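Local coordinates for protein bifunctional endo-1,4-beta-xylanase A (PDB 2VG9) that hydrolyses internal beta-1,4 linkages of xylan as a family 11 endo-xylanase with a jelly-roll fold, here a loop-swap mutant of the fungal enzyme, at residues R56-A67 and I188-E199. Residues are numbered along the deposited sequence; the frame is centred on the assembly and turned at random.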
loop_
_atom_site.group_PDB
_atom_site.type_symbol
_atom_site.label_atom_id
_atom_site.label_comp_id
_atom_site.label_asym_id
_atom_site.label_seq_id
_atom_site.Cartn_x
_atom_site.Cartn_y
_atom_site.Cartn_z
ATOM N N ARG A 56 -0.692 -7.918 0.378
ATOM C CA ARG A 56 -0.423 -6.948 1.434
ATOM C C ARG A 56 -0.753 -7.496 2.803
ATOM O O ARG A 56 -1.671 -8.314 2.965
ATOM C CB ARG A 56 -1.218 -5.680 1.193
ATOM C CG ARG A 56 -2.678 -5.902 1.054
ATOM C CD ARG A 56 -3.470 -4.581 1.007
ATOM N NE ARG A 56 -3.367 -3.929 -0.295
ATOM C CZ ARG A 56 -4.386 -3.597 -1.078
ATOM N NH1 ARG A 56 -5.646 -3.843 -0.728
ATOM N NH2 ARG A 56 -4.127 -3.011 -2.226
ATOM N N ARG A 57 -0.000 -7.026 3.779
ATOM C CA ARG A 57 -0.196 -7.359 5.193
ATOM C C ARG A 57 -0.031 -6.110 6.031
ATOM O O ARG A 57 0.860 -5.281 5.759
ATOM C CB ARG A 57 0.837 -8.395 5.640
ATOM C CG ARG A 57 0.567 -9.802 5.038
ATOM C CD ARG A 57 1.110 -10.857 5.937
ATOM N NE ARG A 57 0.226 -11.067 7.080
ATOM C CZ ARG A 57 0.456 -11.944 8.053
ATOM N NH1 ARG A 57 1.565 -12.691 8.037
ATOM N NH2 ARG A 57 -0.423 -12.075 9.045
ATOM N N GLY A 58 -0.857 -5.956 7.066
ATOM C CA GLY A 58 -0.771 -4.722 7.868
ATOM C C GLY A 58 -1.535 -4.743 9.169
ATOM O O GLY A 58 -2.067 -5.770 9.577
ATOM N N LEU A 59 -1.607 -3.569 9.794
ATOM C CA LEU A 59 -2.192 -3.414 11.106
ATOM C C LEU A 59 -3.478 -2.635 10.894
ATOM O O LEU A 59 -3.430 -1.531 10.338
ATOM C CB LEU A 59 -1.225 -2.654 12.054
ATOM C CG LEU A 59 -1.687 -2.563 13.515
ATOM C CD1 LEU A 59 -1.917 -3.968 14.087
ATOM C CD2 LEU A 59 -0.648 -1.811 14.369
ATOM N N ASP A 60 -4.619 -3.220 11.289
ATOM C CA ASP A 60 -5.924 -2.502 11.214
ATOM C C ASP A 60 -6.022 -1.568 12.388
ATOM O O ASP A 60 -5.647 -1.935 13.518
ATOM C CB ASP A 60 -7.138 -3.459 11.201
ATOM C CG ASP A 60 -8.521 -2.710 11.452
ATOM O OD1 ASP A 60 -9.058 -1.963 10.576
ATOM O OD2 ASP A 60 -9.100 -2.914 12.549
ATOM N N PHE A 61 -6.494 -0.350 12.129
ATOM C CA PHE A 61 -6.676 0.639 13.205
ATOM C C PHE A 61 -8.161 0.851 13.592
ATOM O O PHE A 61 -8.475 1.619 14.509
ATOM C CB PHE A 61 -5.995 1.956 12.841
ATOM C CG PHE A 61 -4.485 1.940 13.007
ATOM C CD1 PHE A 61 -3.872 2.669 14.036
ATOM C CD2 PHE A 61 -3.660 1.215 12.109
ATOM C CE1 PHE A 61 -2.449 2.702 14.183
ATOM C CE2 PHE A 61 -2.255 1.205 12.260
ATOM C CZ PHE A 61 -1.640 1.963 13.296
ATOM N N GLY A 62 -9.065 0.193 12.871
ATOM C CA GLY A 62 -10.490 0.229 13.211
ATOM C C GLY A 62 -11.249 1.484 12.787
ATOM O O GLY A 62 -12.428 1.629 13.144
ATOM N N SER A 63 -10.593 2.385 12.039
ATOM C CA SER A 63 -11.208 3.652 11.607
ATOM C C SER A 63 -11.790 4.447 12.803
ATOM O O SER A 63 -12.940 4.927 12.769
ATOM C CB SER A 63 -12.293 3.396 10.566
ATOM O OG SER A 63 -11.793 2.733 9.408
ATOM N N GLN A 64 -10.983 4.588 13.848
ATOM C CA GLN A 64 -11.476 5.034 15.139
ATOM C C GLN A 64 -11.213 6.513 15.300
ATOM O O GLN A 64 -11.995 7.240 15.912
ATOM C CB GLN A 64 -10.794 4.238 16.282
ATOM C CG GLN A 64 -11.352 2.831 16.430
ATOM C CD GLN A 64 -10.618 1.955 17.458
ATOM O OE1 GLN A 64 -11.027 0.806 17.704
ATOM N NE2 GLN A 64 -9.549 2.491 18.081
ATOM N N LYS A 65 -10.091 6.959 14.761
ATOM C CA LYS A 65 -9.722 8.327 14.947
ATOM C C LYS A 65 -8.887 8.860 13.810
ATOM O O LYS A 65 -8.303 8.077 13.013
ATOM C CB LYS A 65 -9.064 8.552 16.314
ATOM C CG LYS A 65 -7.659 8.029 16.524
ATOM C CD LYS A 65 -7.161 8.514 17.881
ATOM C CE LYS A 65 -5.852 7.876 18.286
ATOM N NZ LYS A 65 -5.319 8.318 19.625
ATOM N N LYS A 66 -8.875 10.193 13.739
ATOM C CA LYS A 66 -8.191 10.932 12.682
ATOM C C LYS A 66 -6.760 10.400 12.616
ATOM O O LYS A 66 -6.096 10.277 13.638
ATOM C CB LYS A 66 -8.213 12.417 12.993
ATOM C CG LYS A 66 -7.796 13.347 11.850
ATOM C CD LYS A 66 -7.844 14.789 12.349
ATOM C CE LYS A 66 -7.964 15.740 11.215
ATOM N NZ LYS A 66 -7.403 17.077 11.554
ATOM N N ALA A 67 -6.300 10.096 11.406
ATOM C CA ALA A 67 -4.982 9.481 11.217
ATOM C C ALA A 67 -3.870 10.277 11.869
ATOM O O ALA A 67 -2.879 9.699 12.357
ATOM C CB ALA A 67 -4.704 9.240 9.726
ATOM N N ILE A 188 -8.068 14.809 6.153
ATOM C CA ILE A 188 -7.578 13.573 6.783
ATOM C C ILE A 188 -8.660 12.918 7.633
ATOM O O ILE A 188 -9.033 13.459 8.677
ATOM C CB ILE A 188 -6.356 13.846 7.727
ATOM C CG1 ILE A 188 -5.253 14.674 7.023
ATOM C CG2 ILE A 188 -5.836 12.516 8.366
ATOM C CD1 ILE A 188 -4.445 13.908 5.927
ATOM N N GLY A 189 -9.163 11.775 7.163
ATOM C CA GLY A 189 -10.201 11.014 7.865
ATOM C C GLY A 189 -9.636 10.040 8.888
ATOM O O GLY A 189 -8.508 10.195 9.341
ATOM N N ASN A 190 -10.425 9.040 9.255
ATOM C CA ASN A 190 -10.034 8.120 10.344
ATOM C C ASN A 190 -9.138 7.003 9.793
ATOM O O ASN A 190 -9.391 6.481 8.715
ATOM C CB ASN A 190 -11.268 7.504 10.998
ATOM C CG ASN A 190 -12.121 8.522 11.763
ATOM O OD1 ASN A 190 -11.609 9.478 12.353
ATOM N ND2 ASN A 190 -13.437 8.289 11.778
ATOM N N LEU A 191 -8.109 6.623 10.538
ATOM C CA LEU A 191 -7.161 5.643 10.014
ATOM C C LEU A 191 -7.746 4.216 9.924
ATOM O O LEU A 191 -8.075 3.604 10.932
ATOM C CB LEU A 191 -5.863 5.678 10.820
ATOM C CG LEU A 191 -4.718 4.789 10.309
ATOM C CD1 LEU A 191 -4.301 5.144 8.812
ATOM C CD2 LEU A 191 -3.564 4.973 11.298
ATOM N N TYR A 192 -7.864 3.695 8.710
ATOM C CA TYR A 192 -8.351 2.357 8.476
ATOM C C TYR A 192 -7.298 1.279 8.780
ATOM O O TYR A 192 -7.581 0.336 9.496
ATOM C CB TYR A 192 -8.841 2.266 7.022
ATOM C CG TYR A 192 -9.340 0.907 6.570
ATOM C CD1 TYR A 192 -10.527 0.383 7.090
ATOM C CD2 TYR A 192 -8.653 0.159 5.605
ATOM C CE1 TYR A 192 -11.024 -0.852 6.688
ATOM C CE2 TYR A 192 -9.151 -1.105 5.177
ATOM C CZ TYR A 192 -10.345 -1.593 5.732
ATOM O OH TYR A 192 -10.895 -2.819 5.378
ATOM N N GLU A 193 -6.104 1.403 8.192
ATOM C CA GLU A 193 -5.013 0.418 8.338
ATOM C C GLU A 193 -3.702 1.033 7.865
ATOM O O GLU A 193 -3.692 2.086 7.209
ATOM C CB GLU A 193 -5.263 -0.797 7.447
ATOM C CG GLU A 193 -5.055 -0.435 5.953
ATOM C CD GLU A 193 -5.437 -1.547 4.998
ATOM O OE1 GLU A 193 -5.241 -2.732 5.336
ATOM O OE2 GLU A 193 -5.946 -1.230 3.909
ATOM N N VAL A 194 -2.600 0.360 8.202
ATOM C CA VAL A 194 -1.272 0.703 7.720
ATOM C C VAL A 194 -0.670 -0.630 7.316
ATOM O O VAL A 194 -0.469 -1.540 8.151
ATOM C CB VAL A 194 -0.380 1.414 8.785
ATOM C CG1 VAL A 194 1.044 1.660 8.246
ATOM C CG2 VAL A 194 -1.000 2.770 9.242
ATOM N N ALA A 195 -0.403 -0.754 6.020
ATOM C CA ALA A 195 0.012 -2.022 5.474
ATOM C C ALA A 195 1.221 -1.848 4.605
ATOM O O ALA A 195 1.463 -0.759 4.105
ATOM C CB ALA A 195 -1.157 -2.665 4.652
ATOM N N LEU A 196 1.985 -2.926 4.435
ATOM C CA LEU A 196 2.980 -3.003 3.372
ATOM C C LEU A 196 2.431 -3.833 2.201
ATOM O O LEU A 196 1.930 -4.933 2.393
ATOM C CB LEU A 196 4.289 -3.567 3.885
ATOM C CG LEU A 196 5.399 -3.401 2.857
ATOM C CD1 LEU A 196 5.884 -1.927 2.858
ATOM C CD2 LEU A 196 6.516 -4.438 3.169
ATOM N N ASN A 197 2.555 -3.292 0.994
ATOM C CA ASN A 197 1.797 -3.750 -0.167
ATOM C C ASN A 197 2.713 -3.953 -1.381
ATOM O O ASN A 197 3.501 -3.087 -1.696
ATOM C CB ASN A 197 0.723 -2.672 -0.467
ATOM C CG ASN A 197 -0.044 -2.915 -1.776
ATOM O OD1 ASN A 197 -0.692 -3.920 -1.942
ATOM N ND2 ASN A 197 -0.006 -1.939 -2.682
ATOM N N ALA A 198 2.623 -5.113 -2.013
ATOM C CA ALA A 198 3.279 -5.408 -3.281
ATOM C C ALA A 198 2.172 -5.484 -4.306
ATOM O O ALA A 198 1.262 -6.311 -4.161
ATOM C CB ALA A 198 4.041 -6.766 -3.203
ATOM N N GLU A 199 2.183 -4.608 -5.312
ATOM C CA GLU A 199 1.204 -4.753 -6.403
ATOM C C GLU A 199 1.856 -4.717 -7.786
ATOM O O GLU A 199 2.940 -4.124 -7.953
ATOM C CB GLU A 199 0.035 -3.757 -6.288
ATOM C CG GLU A 199 0.436 -2.277 -6.210
ATOM C CD GLU A 199 -0.747 -1.351 -5.865
ATOM O OE1 GLU A 199 -1.101 -0.483 -6.689
ATOM O OE2 GLU A 199 -1.363 -1.510 -4.799
HETATM O O HOH W 1 -7.000 -2.953 2.115
HETATM O O HOH W 2 -8.441 4.819 13.495
#
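Arg56 and Asn197 lie side by side on one face of an antiparallel strand pair, and NE of Arg56 gives a hydrogen bond of 3.1 Å to OD1 of Asn197. The nitrogen comes from above the carbonyl plane, with guanidinium and amide planes 53° apart. A bend at chi3 (77°) turns the guanidinium so that NE meets Asn197 while NH1 makes a salt bridge with Glu22. Asn197 ND2, in turn, donates to OE2 of Glu199 at 2.6 Å, which fixes the amide's rotation. A leucine in place of Arg56 would probably leave Asn197 OD1 without this donor and Glu22 without its countercharge. At the other end, CD2 of Leu191 sits over the centre of the Phe61 ring, 3.6 Å from its centroid, in a CH-pi contact. Val194 CG2 comes obliquely to CE2 of the same ring at 3.6 Å. Paired backbone bonds link Arg57 with Leu196 and Leu59 with Val194; Gly58 faces Ala195 so closely (CA to CA 3.7 Å) that a side chain on the glycine would clash. Past Asp60, whose OD1 accepts from Gly62 N in an Asx turn, the chain loops round, and Lys65 O takes the NH of Leu191. The pair lies inside the larger jelly-roll sheet: strand 52-60 is flanked by strand 19-26, strand 190-200 by strand 89-100, while Leu59, Phe61 and Leu196 pack on strand 203-216 of the other sheet.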